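Local coordinates for 457aa long hypothetical protein (Pyrococcus horikoshii, PDB 2CSU), which is of unknown function but belongs to the CoA-binding, succinyl-CoA ligase-like proteins, with a Rossmann-type domain followed by flavodoxin-like domains, at residues N7-A16 against V27-K38; T227-K236 against F265-I276. All coordinates share one frame; numbering follows the deposited sequence.

In the fold
Contacts 1 and 2 lie on opposite sides of the chain's centre, with their own centres about 32 Å apart. They share no element: contact 1 lies in the CoA-binding region, contact 2 in the flavodoxin-like region. Both are largely buried, but contact 1 sits farther out, its centre about 22 Å from the chain's centre against about 13 Å for contact 2. Contact 1 joins strand 10-14 to helix 23-31 and to the start of strand 38-42, so apolar helix-on-sheet packing carries most of it. Contact 2 pairs strands 232-236 and 271-273; three backbone hydrogen bonds join them, with apolar side chains packed on both faces. Only contact 2 also meets the second subunit, through Thr275 and Ile276.

Contact 1: N7-A16 against V27-K38; sequences NPKGIAVIGA and VFKNLKEYKKGK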
loop_
_atom_site.group_PDB
_atom_site.type_symbol
_atom_site.label_atom_id
_atom_site.label_comp_id
_atom_site.label_asym_id
_atom_site.label_seq_id
_atom_site.Cartn_x
_atom_site.Cartn_y
_atom_site.Cartn_z
ATOM N N ASN A 7 26.407 -9.936 15.341
ATOM C CA ASN A 7 26.835 -9.390 16.621
ATOM C C ASN A 7 28.366 -9.403 16.674
ATOM O O ASN A 7 28.970 -9.994 17.573
ATOM C CB ASN A 7 26.221 -10.216 17.762
ATOM C CG ASN A 7 24.741 -9.887 17.981
ATOM O OD1 ASN A 7 24.392 -8.733 18.244
ATOM N ND2 ASN A 7 23.867 -10.895 17.868
ATOM N N PRO A 8 29.013 -8.744 15.694
ATOM C CA PRO A 8 30.479 -8.683 15.622
ATOM C C PRO A 8 31.111 -7.787 16.689
ATOM O O PRO A 8 30.535 -6.773 17.085
ATOM C CB PRO A 8 30.732 -8.168 14.210
ATOM C CG PRO A 8 29.558 -7.252 13.984
ATOM C CD PRO A 8 28.397 -8.029 14.559
ATOM N N LYS A 9 32.297 -8.182 17.143
ATOM C CA LYS A 9 33.036 -7.448 18.160
ATOM C C LYS A 9 34.074 -6.531 17.533
ATOM O O LYS A 9 34.562 -5.598 18.178
ATOM C CB LYS A 9 33.715 -8.426 19.126
ATOM C CG LYS A 9 32.820 -9.591 19.535
ATOM C CD LYS A 9 33.243 -10.189 20.883
ATOM C CE LYS A 9 34.087 -11.439 20.714
ATOM N NZ LYS A 9 34.975 -11.647 21.898
ATOM N N GLY A 10 34.401 -6.807 16.276
ATOM C CA GLY A 10 35.366 -6.013 15.548
ATOM C C GLY A 10 35.076 -6.097 14.066
ATOM O O GLY A 10 35.107 -7.184 13.478
ATOM N N ILE A 11 34.794 -4.951 13.453
ATOM C CA ILE A 11 34.484 -4.910 12.031
ATOM C C ILE A 11 35.533 -4.192 11.210
ATOM O O ILE A 11 35.961 -3.098 11.555
ATOM C CB ILE A 11 33.143 -4.191 11.750
ATOM C CG1 ILE A 11 32.023 -4.791 12.592
ATOM C CG2 ILE A 11 32.817 -4.279 10.268
ATOM C CD1 ILE A 11 30.689 -4.093 12.411
ATOM N N ALA A 12 35.934 -4.813 10.111
ATOM C CA ALA A 12 36.895 -4.211 9.205
ATOM C C ALA A 12 36.137 -3.867 7.934
ATOM O O ALA A 12 35.503 -4.738 7.320
ATOM C CB ALA A 12 38.041 -5.194 8.890
ATOM N N VAL A 13 36.148 -2.595 7.555
ATOM C CA VAL A 13 35.479 -2.226 6.318
ATOM C C VAL A 13 36.594 -1.964 5.329
ATOM O O VAL A 13 37.258 -0.933 5.376
ATOM C CB VAL A 13 34.599 -0.987 6.473
ATOM C CG1 VAL A 13 33.880 -0.713 5.156
ATOM C CG2 VAL A 13 33.573 -1.216 7.584
ATOM N N ILE A 14 36.820 -2.929 4.446
ATOM C CA ILE A 14 37.895 -2.815 3.476
ATOM C C ILE A 14 37.381 -2.112 2.237
ATOM O O ILE A 14 36.595 -2.659 1.477
ATOM C CB ILE A 14 38.461 -4.222 3.171
ATOM C CG1 ILE A 14 38.755 -4.918 4.511
ATOM C CG2 ILE A 14 39.724 -4.121 2.306
ATOM C CD1 ILE A 14 39.351 -6.317 4.415
ATOM N N GLY A 15 37.815 -0.875 2.056
ATOM C CA GLY A 15 37.353 -0.097 0.930
ATOM C C GLY A 15 36.614 1.121 1.456
ATOM O O GLY A 15 36.003 1.868 0.698
ATOM N N ALA A 16 36.653 1.316 2.770
ATOM C CA ALA A 16 36.006 2.487 3.362
ATOM C C ALA A 16 36.568 3.669 2.578
ATOM O O ALA A 16 37.771 3.713 2.282
ATOM C CB ALA A 16 36.358 2.603 4.850
ATOM N N VAL A 27 28.995 2.446 3.410
ATOM C CA VAL A 27 29.111 1.351 4.349
ATOM C C VAL A 27 29.768 1.823 5.648
ATOM O O VAL A 27 29.276 1.534 6.747
ATOM C CB VAL A 27 29.941 0.192 3.751
ATOM C CG1 VAL A 27 30.160 -0.872 4.793
ATOM C CG2 VAL A 27 29.238 -0.386 2.522
ATOM N N PHE A 28 30.884 2.539 5.528
ATOM C CA PHE A 28 31.509 2.991 6.762
ATOM C C PHE A 28 30.632 4.022 7.473
ATOM O O PHE A 28 30.535 4.074 8.694
ATOM C CB PHE A 28 32.863 3.607 6.405
ATOM C CG PHE A 28 33.661 3.845 7.654
ATOM C CD1 PHE A 28 34.071 2.764 8.424
ATOM C CD2 PHE A 28 33.995 5.137 8.024
ATOM C CE1 PHE A 28 34.825 2.981 9.569
ATOM C CE2 PHE A 28 34.754 5.345 9.173
ATOM C CZ PHE A 28 35.173 4.271 9.947
ATOM N N LYS A 29 30.008 4.888 6.655
ATOM C CA LYS A 29 29.104 5.885 7.212
ATOM C C LYS A 29 28.014 5.227 8.059
ATOM O O LYS A 29 27.705 5.640 9.169
ATOM C CB LYS A 29 28.464 6.647 6.053
ATOM C CG LYS A 29 27.094 7.217 6.424
ATOM C CD LYS A 29 26.866 8.610 5.835
ATOM C CE LYS A 29 25.901 8.593 4.643
ATOM N NZ LYS A 29 26.536 9.226 3.487
ATOM N N ASN A 30 27.397 4.189 7.473
ATOM C CA ASN A 30 26.345 3.485 8.193
ATOM C C ASN A 30 26.890 2.793 9.442
ATOM O O ASN A 30 26.217 2.673 10.457
ATOM C CB ASN A 30 25.727 2.454 7.249
ATOM C CG ASN A 30 24.889 3.163 6.217
ATOM O OD1 ASN A 30 24.146 4.094 6.512
ATOM N ND2 ASN A 30 25.009 2.687 4.968
ATOM N N LEU A 31 28.109 2.265 9.398
ATOM C CA LEU A 31 28.638 1.550 10.551
ATOM C C LEU A 31 29.112 2.464 11.676
ATOM O O LEU A 31 29.530 1.982 12.734
ATOM C CB LEU A 31 29.775 0.610 10.119
ATOM C CG LEU A 31 29.266 -0.572 9.279
ATOM C CD1 LEU A 31 30.419 -1.461 8.839
ATOM C CD2 LEU A 31 28.259 -1.365 10.106
ATOM N N LYS A 32 29.054 3.773 11.454
ATOM C CA LYS A 32 29.463 4.676 12.520
ATOM C C LYS A 32 28.455 4.651 13.670
ATOM O O LYS A 32 28.707 5.109 14.778
ATOM C CB LYS A 32 29.547 6.087 11.937
ATOM C CG LYS A 32 30.733 6.252 10.986
ATOM C CD LYS A 32 31.804 7.185 11.554
ATOM C CE LYS A 32 31.581 8.647 11.154
ATOM N NZ LYS A 32 32.822 9.398 11.331
ATOM N N GLU A 33 27.261 4.120 13.355
ATOM C CA GLU A 33 26.209 4.026 14.362
ATOM C C GLU A 33 26.325 2.743 15.193
ATOM O O GLU A 33 25.558 2.488 16.112
ATOM C CB GLU A 33 24.858 4.060 13.645
ATOM C CG GLU A 33 24.568 5.419 13.005
ATOM C CD GLU A 33 23.269 5.343 12.236
ATOM O OE1 GLU A 33 22.294 4.842 12.779
ATOM O OE2 GLU A 33 23.247 5.776 11.085
ATOM N N TYR A 34 27.302 1.900 14.812
ATOM C CA TYR A 34 27.479 0.637 15.518
ATOM C C TYR A 34 28.526 0.755 16.634
ATOM O O TYR A 34 29.721 0.888 16.400
ATOM C CB TYR A 34 27.903 -0.417 14.494
ATOM C CG TYR A 34 27.955 -1.756 15.134
ATOM C CD1 TYR A 34 26.776 -2.406 15.485
ATOM C CD2 TYR A 34 29.184 -2.346 15.425
ATOM C CE1 TYR A 34 26.823 -3.636 16.122
ATOM C CE2 TYR A 34 29.232 -3.572 16.071
ATOM C CZ TYR A 34 28.059 -4.213 16.424
ATOM O OH TYR A 34 28.100 -5.444 17.048
ATOM N N LYS A 35 28.030 0.733 17.893
ATOM C CA LYS A 35 28.919 0.947 19.030
ATOM C C LYS A 35 29.026 -0.280 19.950
ATOM O O LYS A 35 29.746 -0.290 20.939
ATOM C CB LYS A 35 28.389 2.139 19.824
ATOM C CG LYS A 35 27.921 3.271 18.911
ATOM C CD LYS A 35 28.954 4.391 18.809
ATOM C CE LYS A 35 28.343 5.705 18.303
ATOM N NZ LYS A 35 28.967 6.081 17.039
ATOM N N LYS A 36 28.233 -1.320 19.632
ATOM C CA LYS A 36 28.359 -2.546 20.409
ATOM C C LYS A 36 29.631 -3.306 20.024
ATOM O O LYS A 36 29.892 -4.422 20.453
ATOM C CB LYS A 36 27.123 -3.409 20.167
ATOM C CG LYS A 36 26.386 -3.714 21.470
ATOM C CD LYS A 36 25.637 -5.043 21.422
ATOM C CE LYS A 36 24.756 -5.254 22.656
ATOM N NZ LYS A 36 24.165 -6.590 22.606
ATOM N N GLY A 37 30.418 -2.657 19.145
ATOM C CA GLY A 37 31.686 -3.231 18.707
ATOM C C GLY A 37 32.469 -2.194 17.900
ATOM O O GLY A 37 31.931 -1.212 17.411
ATOM N N LYS A 38 33.795 -2.418 17.796
ATOM C CA LYS A 38 34.637 -1.441 17.115
ATOM C C LYS A 38 34.641 -1.636 15.598
ATOM O O LYS A 38 34.636 -2.747 15.090
ATOM C CB LYS A 38 36.056 -1.583 17.662
ATOM C CG LYS A 38 36.168 -1.122 19.118
ATOM C CD LYS A 38 37.208 -1.926 19.905
ATOM C CE LYS A 38 36.866 -2.030 21.396
ATOM N NZ LYS A 38 37.511 -0.943 22.129
#
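Strand 10-14 and helix 27-31 run nearly antiparallel, at 156°, with their axes 9.7 Å apart, and Gly10 forms a parallel bridge with Lys38. Ile11 N donates to Lys38 O at 2.7 Å in an almost straight bond. The return bond, Lys38 N to Lys9 O, is longer at 3.3 Å, and its donor stands well above the carbonyl plane. Val13 points toward the helix. Val13 CG1 meets Val27 CG1 at 3.7 Å, while Val13 CG2 presses on Leu31 CD1 and reaches the edge of the Phe28 ring. The Val13 CG2 to Leu31 CD1 distance, 3.4 Å, is tight for two carbons. Leu31 CD1 touches Ile11 CG2 as well, so one methyl serves two strand residues. Ile11 CG1 lies anti to the carbonyl carbon (chi1 -53°), which carries Ile11 CD1 to Tyr34 CD2 at 3.8 Å. The Tyr34 hydroxyl donates to Pro8 O at 2.8 Å, in the carbonyl plane and on a lone pair. This bond ties the turn after the helix to the residues before the strand. Together, 10-14, 23-31 and 38-42 form the first beta-alpha-beta unit of a five-stranded parallel sheet, consistent with a Rossmann-type CoA-binding domain. Strand 67-70 flanks strand 10-14 across from strand 38-42, and Leu139 of strand 139-142 packs against Pro8, Ile11 and Tyr34.

Contact 2: T227-K236 against F265-I276; sequences TKKKPIIALK and FKQSGVLVANTI
Thr227 meets the turn after helix 258-267 with both branches of its side chain. Thr227 CB lies 3.5 Å from Ser268 O. From there Thr227 OG1, anti to the backbone N (chi1 -168°), donates to Gly269 O at 2.7 Å, from above the carbonyl plane. The other branch, CG2, lies against Ser268 O and Gly269 CA. Gly269 has positive phi and closes the helix in a Schellman motif. Water 1 also donates to Gly269 O and accepts from Ile232 N, so it bridges the turn and the start of the strand.

Beyond this point the two strands pair in parallel. Leu271 N binds Ile232 O, Ala234 N binds Leu271 O at 2.9 Å, and Ala273 N binds Ala234 O at 3.0 Å. Water 2 links Lys236 N to Ala273 O.

The side chains divide between the faces of the sheet. Ala234 CB sits over one face of the Phe265 ring, 4.3 Å from its centroid, in a CH-pi contact. Lys236 CB reaches the edge of the same ring through CE2. Val270 CG1 also touches Ala234 CB. On the other face, Ile233 CG2 packs on Ala273 CB at 3.9 Å. Leu235 CD1 lies 3.4 Å from Ala273 O, and its CD2 meets Ile276 CG1. Thr275 caps the next helix through Glu278 N.

Strand 205-210 pairs with the other edge of strand 232-236. Met220 of helix 216-229 packs on Phe265, which helix 258-267 carries, and Met282 of helix 276-283 covers Ile233 and Leu271. Parallel strands with helices on both faces are characteristic of the flavodoxin-like fold, consistent with the succinyl-CoA ligase-like family of this region.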
loop_
_atom_site.group_PDB
_atom_site.type_symbol
_atom_site.label_atom_id
_atom_site.label_comp_id
_atom_site.label_asym_id
_atom_site.label_seq_id
_atom_site.Cartn_x
_atom_site.Cartn_y
_atom_site.Cartn_z
ATOM N N THR A 227 10.412 -24.643 10.745
ATOM C CA THR A 227 9.014 -24.223 10.705
ATOM C C THR A 227 8.212 -24.782 11.871
ATOM O O THR A 227 7.029 -24.514 12.039
ATOM C CB THR A 227 8.409 -24.702 9.387
ATOM O OG1 THR A 227 7.146 -24.064 9.198
ATOM C CG2 THR A 227 8.190 -26.212 9.451
ATOM N N LYS A 228 8.878 -25.622 12.676
ATOM C CA LYS A 228 8.215 -26.094 13.863
ATOM C C LYS A 228 8.394 -25.112 15.035
ATOM O O LYS A 228 7.503 -24.927 15.857
ATOM C CB LYS A 228 8.722 -27.510 14.146
ATOM C CG LYS A 228 8.122 -28.487 13.117
ATOM C CD LYS A 228 8.393 -29.961 13.434
ATOM C CE LYS A 228 7.650 -30.913 12.487
ATOM N NZ LYS A 228 8.386 -32.171 12.368
ATOM N N LYS A 229 9.572 -24.445 15.072
ATOM C CA LYS A 229 9.824 -23.414 16.086
ATOM C C LYS A 229 9.189 -22.056 15.722
ATOM O O LYS A 229 8.398 -21.486 16.465
ATOM C CB LYS A 229 11.335 -23.252 16.225
ATOM C CG LYS A 229 12.008 -24.549 16.672
ATOM C CD LYS A 229 13.522 -24.393 16.779
ATOM C CE LYS A 229 14.187 -25.582 17.483
ATOM N NZ LYS A 229 15.639 -25.396 17.520
ATOM N N LYS A 230 9.606 -21.515 14.562
ATOM C CA LYS A 230 9.008 -20.269 14.092
ATOM C C LYS A 230 8.799 -20.275 12.581
ATOM O O LYS A 230 9.400 -21.050 11.848
ATOM C CB LYS A 230 9.915 -19.103 14.492
ATOM C CG LYS A 230 11.256 -19.565 15.068
ATOM C CD LYS A 230 12.314 -18.460 15.025
ATOM C CE LYS A 230 13.044 -18.295 16.363
ATOM N NZ LYS A 230 13.989 -17.184 16.275
ATOM N N PRO A 231 7.817 -19.472 12.142
ATOM C CA PRO A 231 7.391 -19.429 10.747
ATOM C C PRO A 231 8.346 -18.818 9.725
ATOM O O PRO A 231 9.173 -17.945 10.027
ATOM C CB PRO A 231 6.045 -18.696 10.818
ATOM C CG PRO A 231 6.209 -17.800 11.959
ATOM C CD PRO A 231 6.916 -18.665 12.983
ATOM N N ILE A 232 8.222 -19.324 8.506
ATOM C CA ILE A 232 9.014 -18.878 7.383
ATOM C C ILE A 232 8.029 -18.542 6.265
ATOM O O ILE A 232 7.188 -19.362 5.914
ATOM C CB ILE A 232 9.983 -19.994 6.932
ATOM C CG1 ILE A 232 10.972 -20.301 8.066
ATOM C CG2 ILE A 232 10.692 -19.588 5.653
ATOM C CD1 ILE A 232 11.880 -21.493 7.827
ATOM N N ILE A 233 8.125 -17.323 5.733
ATOM C CA ILE A 233 7.246 -16.866 4.658
ATOM C C ILE A 233 8.102 -16.591 3.417
ATOM O O ILE A 233 9.009 -15.751 3.458
ATOM C CB ILE A 233 6.494 -15.552 5.038
ATOM C CG1 ILE A 233 5.661 -15.740 6.309
ATOM C CG2 ILE A 233 5.539 -15.162 3.919
ATOM C CD1 ILE A 233 6.456 -16.031 7.550
ATOM N N ALA A 234 7.807 -17.294 2.320
ATOM C CA ALA A 234 8.562 -17.135 1.079
ATOM C C ALA A 234 7.777 -16.561 -0.090
ATOM O O ALA A 234 6.667 -16.996 -0.391
ATOM C CB ALA A 234 9.168 -18.474 0.659
ATOM N N LEU A 235 8.375 -15.573 -0.741
ATOM C CA LEU A 235 7.804 -14.935 -1.922
ATOM C C LEU A 235 8.724 -15.441 -3.034
ATOM O O LEU A 235 9.896 -15.067 -3.099
ATOM C CB LEU A 235 7.882 -13.399 -1.812
ATOM C CG LEU A 235 7.583 -12.589 -3.096
ATOM C CD1 LEU A 235 6.190 -12.937 -3.628
ATOM C CD2 LEU A 235 7.693 -11.088 -2.810
ATOM N N LYS A 236 8.201 -16.323 -3.878
ATOM C CA LYS A 236 8.972 -16.908 -4.970
ATOM C C LYS A 236 8.674 -16.213 -6.297
ATOM O O LYS A 236 7.539 -16.112 -6.743
ATOM C CB LYS A 236 8.626 -18.395 -5.076
ATOM C CG LYS A 236 9.261 -19.051 -6.310
ATOM C CD LYS A 236 10.740 -19.381 -6.101
ATOM C CE LYS A 236 11.361 -20.098 -7.306
ATOM N NZ LYS A 236 11.646 -19.132 -8.367
ATOM N N PHE A 265 7.371 -25.922 -0.791
ATOM C CA PHE A 265 7.331 -25.018 0.356
ATOM C C PHE A 265 6.239 -25.453 1.316
ATOM O O PHE A 265 6.450 -25.516 2.523
ATOM C CB PHE A 265 7.051 -23.572 -0.073
ATOM C CG PHE A 265 8.204 -22.896 -0.762
ATOM C CD1 PHE A 265 9.507 -23.088 -0.324
ATOM C CD2 PHE A 265 7.979 -22.039 -1.835
ATOM C CE1 PHE A 265 10.569 -22.437 -0.943
ATOM C CE2 PHE A 265 9.033 -21.382 -2.460
ATOM C CZ PHE A 265 10.330 -21.582 -2.013
ATOM N N LYS A 266 5.069 -25.756 0.762
ATOM C CA LYS A 266 3.916 -26.176 1.550
ATOM C C LYS A 266 4.195 -27.377 2.451
ATOM O O LYS A 266 3.849 -27.365 3.627
ATOM C CB LYS A 266 2.738 -26.514 0.626
ATOM C CG LYS A 266 2.276 -25.386 -0.308
ATOM C CD LYS A 266 1.526 -24.267 0.412
ATOM C CE LYS A 266 0.903 -23.300 -0.606
ATOM N NZ LYS A 266 0.020 -22.247 -0.006
ATOM N N GLN A 267 4.818 -28.415 1.898
ATOM C CA GLN A 267 5.110 -29.634 2.657
ATOM C C GLN A 267 6.110 -29.433 3.791
ATOM O O GLN A 267 6.061 -30.130 4.804
ATOM C CB GLN A 267 5.610 -30.733 1.708
ATOM C CG GLN A 267 4.577 -31.185 0.672
ATOM C CD GLN A 267 3.434 -32.004 1.277
ATOM O OE1 GLN A 267 2.330 -31.500 1.479
ATOM N NE2 GLN A 267 3.698 -33.274 1.556
ATOM N N SER A 268 7.015 -28.478 3.623
ATOM C CA SER A 268 8.023 -28.188 4.637
ATOM C C SER A 268 7.531 -27.206 5.706
ATOM O O SER A 268 8.307 -26.778 6.565
ATOM C CB SER A 268 9.282 -27.627 3.980
ATOM O OG SER A 268 9.823 -28.562 3.068
ATOM N N GLY A 269 6.255 -26.838 5.636
ATOM C CA GLY A 269 5.688 -25.923 6.617
ATOM C C GLY A 269 5.877 -24.458 6.276
ATOM O O GLY A 269 5.535 -23.582 7.073
ATOM N N VAL A 270 6.421 -24.200 5.088
ATOM C CA VAL A 270 6.676 -22.845 4.602
ATOM C C VAL A 270 5.419 -22.191 4.044
ATOM O O VAL A 270 4.756 -22.736 3.157
ATOM C CB VAL A 270 7.757 -22.843 3.493
ATOM C CG1 VAL A 270 7.980 -21.419 2.973
ATOM C CG2 VAL A 270 9.061 -23.412 4.040
ATOM N N LEU A 271 5.108 -21.011 4.558
ATOM C CA LEU A 271 3.928 -20.278 4.119
ATOM C C LEU A 271 4.320 -19.485 2.886
ATOM O O LEU A 271 5.402 -18.902 2.828
ATOM C CB LEU A 271 3.434 -19.352 5.241
ATOM C CG LEU A 271 3.421 -20.013 6.633
ATOM C CD1 LEU A 271 2.939 -19.030 7.689
ATOM C CD2 LEU A 271 2.546 -21.259 6.602
ATOM N N VAL A 272 3.444 -19.465 1.892
ATOM C CA VAL A 272 3.752 -18.764 0.664
ATOM C C VAL A 272 3.012 -17.448 0.498
ATOM O O VAL A 272 1.839 -17.337 0.805
ATOM C CB VAL A 272 3.469 -19.667 -0.578
ATOM C CG1 VAL A 272 3.594 -18.856 -1.861
ATOM C CG2 VAL A 272 4.449 -20.841 -0.600
ATOM N N ALA A 273 3.733 -16.449 0.010
ATOM C CA ALA A 273 3.155 -15.142 -0.236
ATOM C C ALA A 273 3.283 -14.940 -1.739
ATOM O O ALA A 273 4.232 -15.437 -2.350
ATOM C CB ALA A 273 3.944 -14.055 0.526
ATOM N N ASN A 274 2.340 -14.230 -2.343
ATOM C CA ASN A 274 2.411 -13.996 -3.777
ATOM C C ASN A 274 2.754 -12.554 -4.093
ATOM O O ASN A 274 2.932 -12.209 -5.257
ATOM C CB ASN A 274 1.103 -14.383 -4.448
ATOM C CG ASN A 274 0.602 -15.730 -3.983
ATOM O OD1 ASN A 274 1.270 -16.758 -4.171
ATOM N ND2 ASN A 274 -0.572 -15.739 -3.355
ATOM N N THR A 275 2.823 -11.711 -3.058
ATOM C CA THR A 275 3.206 -10.311 -3.236
ATOM C C THR A 275 4.087 -9.860 -2.072
ATOM O O THR A 275 4.178 -10.530 -1.035
ATOM C CB THR A 275 2.002 -9.334 -3.288
ATOM O OG1 THR A 275 1.452 -9.186 -1.977
ATOM C CG2 THR A 275 0.922 -9.827 -4.260
ATOM N N ILE A 276 4.738 -8.719 -2.258
ATOM C CA ILE A 276 5.590 -8.140 -1.242
ATOM C C ILE A 276 4.740 -7.935 0.006
ATOM O O ILE A 276 5.052 -8.465 1.077
ATOM C CB ILE A 276 6.161 -6.787 -1.748
ATOM C CG1 ILE A 276 7.171 -7.055 -2.866
ATOM C CG2 ILE A 276 6.844 -6.017 -0.610
ATOM C CD1 ILE A 276 7.501 -5.810 -3.723
HETATM O O HOH W 1 6.097 -21.381 8.242
HETATM O O HOH W 2 5.356 -17.153 -4.223
#